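Local coordinates for paternally-expressed gene 3 protein (Homo sapiens, PDB 4BHX) that mediates between p53 and BAX in neuronal death and inhibits TNF-induced apoptosis, its SCAN domain, the part described here, enabling homo- or heterodimerization, at residues T4-L16 against I29-P41. Residues are numbered along the deposited sequence; the frame is centred on the assembly and turned at random.
With EDO (1,2-ethanediol), chain K; EDO (1,2-ethanediol), chain P; EDO (1,2-ethanediol), chain N; EDO (1,2-ethanediol), chain H.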
ATOM      1  N   THR A   4       7.096 -11.227   5.952  1.00 30.88           N
ATOM      2  CA  THR A   4       8.043 -10.273   5.399  1.00 27.65           C
ATOM      3  C   THR A   4       7.608  -8.830   5.659  1.00 25.18           C
ATOM      4  O   THR A   4       6.479  -8.584   6.092  1.00 27.69           O
ATOM      5  CB  THR A   4       8.253 -10.422   3.860  1.00 26.18           C
ATOM      6  OG1 THR A   4       7.115  -9.908   3.188  1.00 25.08           O
ATOM      7  CG2 THR A   4       8.488 -11.837   3.436  1.00 26.85           C
ATOM      8  N   ASP A   5       8.509  -7.887   5.420  1.00 21.64           N
ATOM      9  CA  ASP A   5       8.160  -6.463   5.520  1.00 19.11           C
ATOM     10  C   ASP A   5       7.678  -6.042   4.127  1.00 17.50           C
ATOM     11  O   ASP A   5       8.410  -5.327   3.361  1.00 17.45           O
ATOM     12  CB  ASP A   5       9.351  -5.658   5.974  1.00 19.28           C
ATOM     13  CG  ASP A   5       9.015  -4.252   6.234  1.00 20.73           C
ATOM     14  OD1 ASP A   5       7.845  -3.876   6.046  1.00 20.55           O
ATOM     15  OD2 ASP A   5       9.938  -3.505   6.566  1.00 23.56           O
ATOM     16  N   SER A   6       6.466  -6.461   3.817  1.00 15.44           N
ATOM     17  CA  SER A   6       5.898  -6.172   2.493  1.00 17.82           C
ATOM     18  C   SER A   6       5.682  -4.667   2.273  1.00 18.85           C
ATOM     19  O   SER A   6       5.762  -4.201   1.137  1.00 15.16           O
ATOM     20  CB  SER A   6       4.621  -6.958   2.239  1.00 17.51           C
ATOM     21  OG  SER A   6       3.706  -6.762   3.277  1.00 18.01           O
ATOM     22  N   GLU A   7       5.456  -3.907   3.359  1.00 17.87           N
ATOM     23  CA  GLU A   7       5.270  -2.464   3.260  0.70 17.99           C
ATOM     24  C   GLU A   7       6.553  -1.735   2.790  1.00 16.07           C
ATOM     25  O   GLU A   7       6.497  -0.711   2.106  1.00 14.85           O
ATOM     26  CB  GLU A   7       4.749  -1.904   4.608  0.70 18.02           C
ATOM     27  CG  GLU A   7       4.642  -0.383   4.662  0.70 17.45           C
ATOM     28  CD  GLU A   7       3.695   0.198   3.580  0.70 18.69           C
ATOM     29  OE1 GLU A   7       2.862  -0.553   3.021  0.70 17.89           O
ATOM     30  OE2 GLU A   7       3.808   1.374   3.292  0.70 16.85           O
ATOM     31  N   PHE A   8       7.733  -2.256   3.154  1.00 15.18           N
ATOM     32  CA  PHE A   8       9.028  -1.759   2.675  1.00 14.77           C
ATOM     33  C   PHE A   8       9.062  -1.807   1.138  1.00 13.48           C
ATOM     34  O   PHE A   8       9.431  -0.820   0.449  1.00 12.06           O
ATOM     35  CB  PHE A   8      10.206  -2.625   3.196  1.00 15.57           C
ATOM     36  CG  PHE A   8      11.483  -2.342   2.524  1.00 16.61           C
ATOM     37  CD1 PHE A   8      12.338  -1.361   3.015  1.00 19.36           C
ATOM     38  CD2 PHE A   8      11.890  -3.097   1.435  1.00 16.09           C
ATOM     39  CE1 PHE A   8      13.529  -1.079   2.388  1.00 19.46           C
ATOM     40  CE2 PHE A   8      13.064  -2.789   0.799  1.00 16.71           C
ATOM     41  CZ  PHE A   8      13.883  -1.794   1.260  1.00 19.02           C
ATOM     42  N   PHE A   9       8.578  -2.899   0.607  1.00 12.84           N
ATOM     43  CA  PHE A   9       8.540  -3.041  -0.886  1.00 12.68           C
ATOM     44  C   PHE A   9       7.473  -2.160  -1.544  1.00 13.44           C
ATOM     45  O   PHE A   9       7.757  -1.563  -2.574  1.00 13.16           O
ATOM     46  CB  PHE A   9       8.368  -4.486  -1.311  1.00 13.18           C
ATOM     47  CG  PHE A   9       9.590  -5.321  -1.018  1.00 13.97           C
ATOM     48  CD1 PHE A   9      10.712  -5.245  -1.840  1.00 14.70           C
ATOM     49  CD2 PHE A   9       9.639  -6.126   0.089  1.00 15.46           C
ATOM     50  CE1 PHE A   9      11.847  -5.948  -1.559  1.00 15.55           C
ATOM     51  CE2 PHE A   9      10.815  -6.880   0.389  1.00 15.85           C
ATOM     52  CZ  PHE A   9      11.900  -6.769  -0.433  1.00 14.51           C
ATOM     53  N   HIS A  10       6.327  -2.041  -0.904  1.00 12.86           N
ATOM     54  CA  HIS A  10       5.298  -1.088  -1.348  1.00 13.59           C
ATOM     55  C   HIS A  10       5.839   0.268  -1.459  1.00 12.98           C
ATOM     56  O   HIS A  10       5.635   0.932  -2.449  1.00 12.88           O
ATOM     57  CB  HIS A  10       4.215  -1.115  -0.323  1.00 13.47           C
ATOM     58  CG  HIS A  10       3.140  -0.140  -0.554  1.00 16.08           C
ATOM     59  ND1 HIS A  10       2.371   0.350   0.474  1.00 18.19           N
ATOM     60  CD2 HIS A  10       2.699   0.464  -1.687  1.00 14.69           C
ATOM     61  CE1 HIS A  10       1.472   1.185  -0.023  1.00 20.57           C
ATOM     62  NE2 HIS A  10       1.663   1.281  -1.319  1.00 16.53           N
ATOM     63  N   GLN A  11       6.575   0.737  -0.431  1.00 14.07           N
ATOM     64  CA  GLN A  11       7.166   2.073  -0.473  1.00 14.79           C
ATOM     65  C   GLN A  11       8.245   2.162  -1.550  1.00 14.67           C
ATOM     66  O   GLN A  11       8.295   3.168  -2.306  1.00 13.57           O
ATOM     67  CB  GLN A  11       7.702   2.479   0.918  1.00 19.87           C
ATOM     68  CG  GLN A  11       6.557   2.721   1.897  1.00 25.24           C
ATOM     69  CD  GLN A  11       6.963   2.724   3.378  1.00 35.16           C
ATOM     70  OE1 GLN A  11       8.110   3.031   3.709  1.00 37.65           O
ATOM     71  NE2 GLN A  11       5.983   2.466   4.283  1.00 39.78           N
ATOM     72  N   ARG A  12       9.112   1.152  -1.685  1.00 11.78           N
ATOM     73  CA  ARG A  12      10.115   1.243  -2.728  1.00 11.88           C
ATOM     74  C   ARG A  12       9.467   1.301  -4.165  1.00 11.46           C
ATOM     75  O   ARG A  12       9.978   2.004  -5.043  1.00 10.63           O
ATOM     76  CB  ARG A  12      11.108   0.093  -2.703  1.00 14.38           C
ATOM     77  CG  ARG A  12      11.894  -0.094  -1.412  1.00 17.31           C
ATOM     78  CD  ARG A  12      12.902   1.008  -1.191  1.00 19.94           C
ATOM     79  NE  ARG A  12      12.410   2.365  -1.021  0.50 20.37           N
ATOM     80  CZ  ARG A  12      11.960   2.915   0.105  0.50 21.78           C
ATOM     81  NH1 ARG A  12      11.824   2.219   1.241  0.50 22.13           N
ATOM     82  NH2 ARG A  12      11.596   4.200   0.070  0.50 20.39           N
ATOM     83  N   PHE A  13       8.434   0.499  -4.368  1.00 10.97           N
ATOM     84  CA  PHE A  13       7.723   0.449  -5.647  1.00 11.35           C
ATOM     85  C   PHE A  13       7.204   1.851  -6.012  1.00 12.94           C
ATOM     86  O   PHE A  13       7.378   2.332  -7.143  1.00 13.84           O
ATOM     87  CB  PHE A  13       6.579  -0.583  -5.523  1.00 10.82           C
ATOM     88  CG  PHE A  13       5.641  -0.637  -6.741  1.00 10.31           C
ATOM     89  CD1 PHE A  13       6.136  -0.931  -8.021  1.00 10.53           C
ATOM     90  CD2 PHE A  13       4.272  -0.345  -6.605  1.00 10.03           C
ATOM     91  CE1 PHE A  13       5.244  -0.946  -9.123  1.00  9.91           C
ATOM     92  CE2 PHE A  13       3.376  -0.410  -7.725  1.00  9.96           C
ATOM     93  CZ  PHE A  13       3.895  -0.689  -8.975  1.00  9.21           C
ATOM     94  N   ARG A  14       6.541   2.490  -5.063  1.00 12.68           N
ATOM     95  CA  ARG A  14       5.989   3.819  -5.246  1.00 13.01           C
ATOM     96  C   ARG A  14       7.033   4.935  -5.341  1.00 13.82           C
ATOM     97  O   ARG A  14       6.751   5.969  -5.955  1.00 14.98           O
ATOM     98  CB  ARG A  14       5.036   4.108  -4.117  1.00 13.26           C
ATOM     99  CG  ARG A  14       3.744   3.334  -4.093  1.00 13.29           C
ATOM    100  CD  ARG A  14       2.946   3.532  -5.378  1.00 13.19           C
ATOM    101  NE  ARG A  14       1.690   2.738  -5.388  1.00 12.26           N
ATOM    102  CZ  ARG A  14       1.098   2.272  -6.498  1.00 12.29           C
ATOM    103  NH1 ARG A  14       1.625   2.476  -7.705  1.00 12.77           N
ATOM    104  NH2 ARG A  14       0.004   1.567  -6.398  1.00 13.77           N
ATOM    105  N   ASN A  15       8.216   4.761  -4.746  1.00 14.71           N
ATOM    106  CA  ASN A  15       9.199   5.845  -4.657  1.00 16.02           C
ATOM    107  C   ASN A  15      10.332   5.693  -5.616  1.00 14.29           C
ATOM    108  O   ASN A  15      11.111   6.586  -5.755  1.00 14.97           O
ATOM    109  CB  ASN A  15       9.831   5.998  -3.235  1.00 19.14           C
ATOM    110  CG  ASN A  15       8.828   6.132  -2.110  1.00 23.00           C
ATOM    111  OD1 ASN A  15       9.204   5.963  -0.923  1.00 30.13           O
ATOM    112  ND2 ASN A  15       7.618   6.450  -2.413  1.00 22.33           N
ATOM    113  N   LEU A  16      10.417   4.596  -6.342  1.00 15.55           N
ATOM    114  CA  LEU A  16      11.461   4.428  -7.345  1.00 16.18           C
ATOM    115  C   LEU A  16      11.380   5.530  -8.382  1.00 16.56           C
ATOM    116  O   LEU A  16      10.308   5.902  -8.751  1.00 16.24           O
ATOM    117  CB  LEU A  16      11.286   3.116  -8.081  1.00 17.11           C
ATOM    118  CG  LEU A  16      12.443   2.785  -8.983  1.00 18.86           C
ATOM    119  CD1 LEU A  16      13.525   2.172  -8.139  1.00 22.59           C
ATOM    120  CD2 LEU A  16      12.101   1.851 -10.092  1.00 20.86           C
ATOM    121  N   ILE A  29      12.119  -3.966 -15.100  1.00 15.52           N
ATOM    122  CA  ILE A  29      12.459  -5.162 -14.313  1.00 16.16           C
ATOM    123  C   ILE A  29      12.367  -4.831 -12.818  1.00 15.26           C
ATOM    124  O   ILE A  29      11.811  -5.598 -12.050  1.00 14.26           O
ATOM    125  CB  ILE A  29      13.838  -5.715 -14.730  1.00 19.20           C
ATOM    126  CG1 ILE A  29      13.746  -6.312 -16.157  1.00 22.90           C
ATOM    127  CG2 ILE A  29      14.308  -6.828 -13.787  1.00 22.22           C
ATOM    128  CD1 ILE A  29      15.113  -6.577 -16.776  1.00 25.50           C
ATOM    129  N   LYS A  30      12.938  -3.693 -12.416  1.00 15.93           N
ATOM    130  CA  LYS A  30      12.934  -3.271 -11.024  1.00 16.99           C
ATOM    131  C   LYS A  30      11.527  -3.038 -10.479  1.00 14.71           C
ATOM    132  O   LYS A  30      11.162  -3.500  -9.375  1.00 14.44           O
ATOM    133  CB  LYS A  30      13.687  -1.977 -10.847  1.00 18.96           C
ATOM    134  CG  LYS A  30      15.154  -2.096 -11.078  1.00 24.83           C
ATOM    135  CD  LYS A  30      15.683  -0.714 -11.413  1.00 29.84           C
ATOM    136  CE  LYS A  30      16.516  -0.090 -10.336  1.00 33.67           C
ATOM    137  NZ  LYS A  30      17.944  -0.118 -10.763  1.00 33.18           N
ATOM    138  N   LEU A  31      10.756  -2.289 -11.233  1.00 12.31           N
ATOM    139  CA  LEU A  31       9.378  -2.048 -10.833  1.00 12.46           C
ATOM    140  C   LEU A  31       8.571  -3.329 -10.658  1.00 11.16           C
ATOM    141  O   LEU A  31       7.761  -3.467  -9.740  1.00 10.91           O
ATOM    142  CB  LEU A  31       8.686  -1.115 -11.860  1.00 12.07           C
ATOM    143  CG  LEU A  31       8.984   0.384 -11.813  1.00 12.79           C
ATOM    144  CD1 LEU A  31       8.302   1.139 -12.975  1.00 14.30           C
ATOM    145  CD2 LEU A  31       8.593   0.958 -10.463  1.00 12.05           C
ATOM    146  N   ARG A  32       8.701  -4.232 -11.600  1.00 11.72           N
ATOM    147  CA  ARG A  32       8.039  -5.494 -11.484  1.00 13.35           C
ATOM    148  C   ARG A  32       8.445  -6.270 -10.246  1.00 11.75           C
ATOM    149  O   ARG A  32       7.607  -6.740  -9.552  1.00 10.79           O
ATOM    150  CB  ARG A  32       8.318  -6.410 -12.676  1.00 17.19           C
ATOM    151  CG  ARG A  32       7.474  -6.138 -13.879  1.00 23.44           C
ATOM    152  CD  ARG A  32       7.594  -7.302 -14.896  1.00 30.38           C
ATOM    153  NE  ARG A  32       6.832  -6.946 -16.102  1.00 36.43           N
ATOM    154  CZ  ARG A  32       7.290  -6.984 -17.352  1.00 37.50           C
ATOM    155  NH1 ARG A  32       8.534  -7.390 -17.622  1.00 44.15           N
ATOM    156  NH2 ARG A  32       6.489  -6.630 -18.345  1.00 40.46           N
ATOM    157  N   ASN A  33       9.737  -6.429 -10.023  1.00 11.67           N
ATOM    158  CA  ASN A  33      10.259  -7.088  -8.781  1.00 12.73           C
ATOM    159  C   ASN A  33       9.710  -6.463  -7.504  1.00 12.43           C
ATOM    160  O   ASN A  33       9.204  -7.173  -6.631  1.00 12.73           O
ATOM    161  CB  ASN A  33      11.759  -7.047  -8.786  1.00 13.34           C
ATOM    162  CG  ASN A  33      12.362  -7.986  -9.808  1.00 16.94           C
ATOM    163  OD1 ASN A  33      11.743  -8.979 -10.141  1.00 21.36           O
ATOM    164  ND2 ASN A  33      13.558  -7.709 -10.271  1.00 16.40           N
ATOM    165  N   LEU A  34       9.753  -5.125  -7.407  1.00 12.86           N
ATOM    166  CA  LEU A  34       9.220  -4.413  -6.243  1.00 12.54           C
ATOM    167  C   LEU A  34       7.751  -4.657  -6.036  1.00 11.86           C
ATOM    168  O   LEU A  34       7.308  -4.904  -4.916  1.00 11.69           O
ATOM    169  CB  LEU A  34       9.525  -2.919  -6.299  1.00 13.25           C
ATOM    170  CG  LEU A  34      11.022  -2.565  -6.281  1.00 14.56           C
ATOM    171  CD1 LEU A  34      11.223  -1.102  -6.699  1.00 14.73           C
ATOM    172  CD2 LEU A  34      11.624  -2.860  -4.902  1.00 14.49           C
ATOM    173  N   CYS A  35       6.960  -4.629  -7.113  1.00 12.32           N
ATOM    174  CA  CYS A  35       5.493  -4.781  -6.967  1.00 11.74           C
ATOM    175  C   CYS A  35       5.163  -6.182  -6.540  1.00 11.44           C
ATOM    176  O   CYS A  35       4.244  -6.420  -5.767  1.00 11.24           O
ATOM    177  CB  CYS A  35       4.818  -4.504  -8.308  1.00 12.78           C
ATOM    178  SG  CYS A  35       3.025  -4.404  -8.248  1.00 15.58           S
ATOM    179  N   LEU A  36       5.886  -7.164  -7.095  1.00 12.67           N
ATOM    180  CA  LEU A  36       5.679  -8.583  -6.679  1.00 12.27           C
ATOM    181  C   LEU A  36       6.068  -8.878  -5.202  1.00 11.83           C
ATOM    182  O   LEU A  36       5.404  -9.675  -4.525  1.00 11.66           O
ATOM    183  CB  LEU A  36       6.460  -9.495  -7.598  1.00 13.33           C
ATOM    184  CG  LEU A  36       6.073  -9.611  -9.086  1.00 14.88           C
ATOM    185  CD1 LEU A  36       7.045 -10.460  -9.937  1.00 18.32           C
ATOM    186  CD2 LEU A  36       4.711 -10.145  -9.148  1.00 15.92           C
ATOM    187  N   ASP A  37       7.126  -8.229  -4.721  1.00 12.06           N
ATOM    188  CA  ASP A  37       7.559  -8.335  -3.321  1.00 13.04           C
ATOM    189  C   ASP A  37       6.646  -7.578  -2.383  1.00 13.21           C
ATOM    190  O   ASP A  37       6.532  -7.923  -1.240  1.00 13.67           O
ATOM    191  CB  ASP A  37       9.022  -7.878  -3.166  1.00 13.41           C
ATOM    192  CG  ASP A  37      10.037  -8.944  -3.672  1.00 15.68           C
ATOM    193  OD1 ASP A  37       9.736 -10.160  -3.587  1.00 18.82           O
ATOM    194  OD2 ASP A  37      11.057  -8.548  -4.220  1.00 13.69           O
ATOM    195  N   TRP A  38       5.881  -6.596  -2.887  1.00 12.72           N
ATOM    196  CA  TRP A  38       4.837  -6.011  -2.108  1.00 11.28           C
ATOM    197  C   TRP A  38       3.606  -6.891  -2.092  1.00 12.55           C
ATOM    198  O   TRP A  38       3.079  -7.246  -1.005  1.00 12.50           O
ATOM    199  CB  TRP A  38       4.492  -4.600  -2.685  1.00 12.22           C
ATOM    200  CG  TRP A  38       3.220  -4.015  -2.173  1.00 11.77           C
ATOM    201  CD1 TRP A  38       2.680  -4.110  -0.902  1.00 12.53           C
ATOM    202  CD2 TRP A  38       2.364  -3.102  -2.910  1.00 13.25           C
ATOM    203  NE1 TRP A  38       1.484  -3.347  -0.849  1.00 14.39           N
ATOM    204  CE2 TRP A  38       1.283  -2.740  -2.071  1.00 12.58           C
ATOM    205  CE3 TRP A  38       2.433  -2.547  -4.206  1.00 12.95           C
ATOM    206  CZ2 TRP A  38       0.294  -1.865  -2.493  1.00 15.11           C
ATOM    207  CZ3 TRP A  38       1.413  -1.720  -4.623  1.00 14.93           C
ATOM    208  CH2 TRP A  38       0.374  -1.368  -3.774  1.00 13.96           C
ATOM    209  N   LEU A  39       3.087  -7.260  -3.267  1.00 12.59           N
ATOM    210  CA  LEU A  39       1.743  -7.833  -3.304  1.00 13.86           C
ATOM    211  C   LEU A  39       1.732  -9.360  -3.131  1.00 14.46           C
ATOM    212  O   LEU A  39       0.714  -9.915  -2.787  1.00 14.71           O
ATOM    213  CB  LEU A  39       1.068  -7.403  -4.609  1.00 14.89           C
ATOM    214  CG  LEU A  39       0.679  -5.934  -4.669  1.00 15.08           C
ATOM    215  CD1 LEU A  39       0.119  -5.591  -6.024  1.00 16.39           C
ATOM    216  CD2 LEU A  39      -0.380  -5.619  -3.605  1.00 15.52           C
ATOM    217  N   GLN A  40       2.882 -10.013  -3.338  1.00 15.67           N
ATOM    218  CA  GLN A  40       3.065 -11.494  -3.212  1.00 16.19           C
ATOM    219  C   GLN A  40       1.904 -12.290  -3.800  1.00 16.28           C
ATOM    220  O   GLN A  40       1.219 -13.027  -3.080  1.00 15.89           O
ATOM    221  CB  GLN A  40       3.253 -11.874  -1.724  1.00 16.56           C
ATOM    222  CG  GLN A  40       4.357 -11.104  -1.018  1.00 20.00           C
ATOM    223  CD  GLN A  40       4.638 -11.585   0.392  1.00 21.91           C
ATOM    224  OE1 GLN A  40       4.085 -11.105   1.372  1.00 23.36           O
ATOM    225  NE2 GLN A  40       5.532 -12.521   0.491  1.00 26.40           N
ATOM    226  N   PRO A  41       1.619 -12.114  -5.088  1.00 17.22           N
ATOM    227  CA  PRO A  41       0.427 -12.717  -5.668  1.00 18.70           C
ATOM    228  C   PRO A  41       0.362 -14.237  -5.494  1.00 19.77           C
ATOM    229  O   PRO A  41      -0.714 -14.782  -5.553  1.00 18.99           O
ATOM    230  CB  PRO A  41       0.530 -12.377  -7.194  1.00 18.56           C
ATOM    231  CG  PRO A  41       2.017 -12.101  -7.406  1.00 19.30           C
ATOM    232  CD  PRO A  41       2.457 -11.448  -6.105  1.00 17.82           C
TER
HETATM  233  C1  EDO K1099       8.181   0.619   6.633  1.00 47.98           C
HETATM  234  O1  EDO K1099       8.742   1.118   5.402  1.00 48.47           O
HETATM  235  C2  EDO K1099       8.561  -0.839   6.733  1.00 43.70           C
HETATM  236  O2  EDO K1099       9.998  -0.906   6.873  1.00 43.73           O
HETATM  237  C1  EDO P1104       0.841  -5.997   1.607  1.00 29.97           C
HETATM  238  O1  EDO P1104       1.874  -5.207   2.220  1.00 28.71           O
HETATM  239  C2  EDO P1104       0.013  -6.678   2.670  1.00 35.37           C
HETATM  240  O2  EDO P1104      -0.619  -5.640   3.440  1.00 38.85           O
HETATM  241  C1  EDO N1102       9.306 -10.048 -13.001  1.00 60.08           C
HETATM  242  O1  EDO N1102      10.655  -9.573 -12.856  1.00 63.35           O
HETATM  243  C2  EDO N1102       9.256 -11.509 -13.422  1.00 57.60           C
HETATM  244  O2  EDO N1102       9.951 -12.301 -12.450  1.00 59.36           O
HETATM  245  C1  EDO H1096      14.428  -2.893   6.629  1.00 37.52           C
HETATM  246  O1  EDO H1096      14.609  -3.169   5.243  1.00 29.40           O
HETATM  247  C2  EDO H1096      12.932  -2.957   6.957  1.00 37.70           C
HETATM  248  O2  EDO H1096      12.423  -4.300   6.931  1.00 27.56           O
HETATM  249  O   HOH W   1       7.851  -9.654   0.494  1.00 25.55           O
HETATM  250  O   HOH W   2       4.713 -11.325   4.009  1.00 32.33           O
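T4 OG1 is gripped by two waters that bridge it to D37 and Q40 of the other segment. The first donates to it and also to D37 O (2.8 Å from water to D37 O); the second accepts from T4 OG1 and donates to Q40 OE1, 2.7 Å from the water oxygen. No direct hydrogen bond joins the segments. Further along, H10 lies flat on W38 as an offset stack, its ring centroid 4.0 Å from that of the six-membered ring and the planes 13° apart, while H10 CB sits squarely over the five-membered ring. With CG anti to the backbone N (chi1 176°), the imidazole runs alongside the indole in the same direction. Its rotation is fixed from both nitrogens: ND1 gives E7 OE1 a nearly straight 2.7 Å bond in the ring plane, and NE2 is hydrogen-bonded to E56 of helix 46-61, which also forms a salt bridge with R14. The axes of 6-15 and 29-39 run roughly antiparallel, 149° between their directions; the latter belongs to helix 24-39, and these are the first two helices of the all-helical SCAN domain. F13 is a knob between L31, L34, C35 and W38; C35 CB and SG cover one face of its ring, the sulfur 4.2 Å from the centroid. F9 takes D37 CB over one face, 3.5 Å from its ring centroid, and L34 CD2 at its edge. Past F13, L16 CD2 meets L31 CD2 at 3.6 Å.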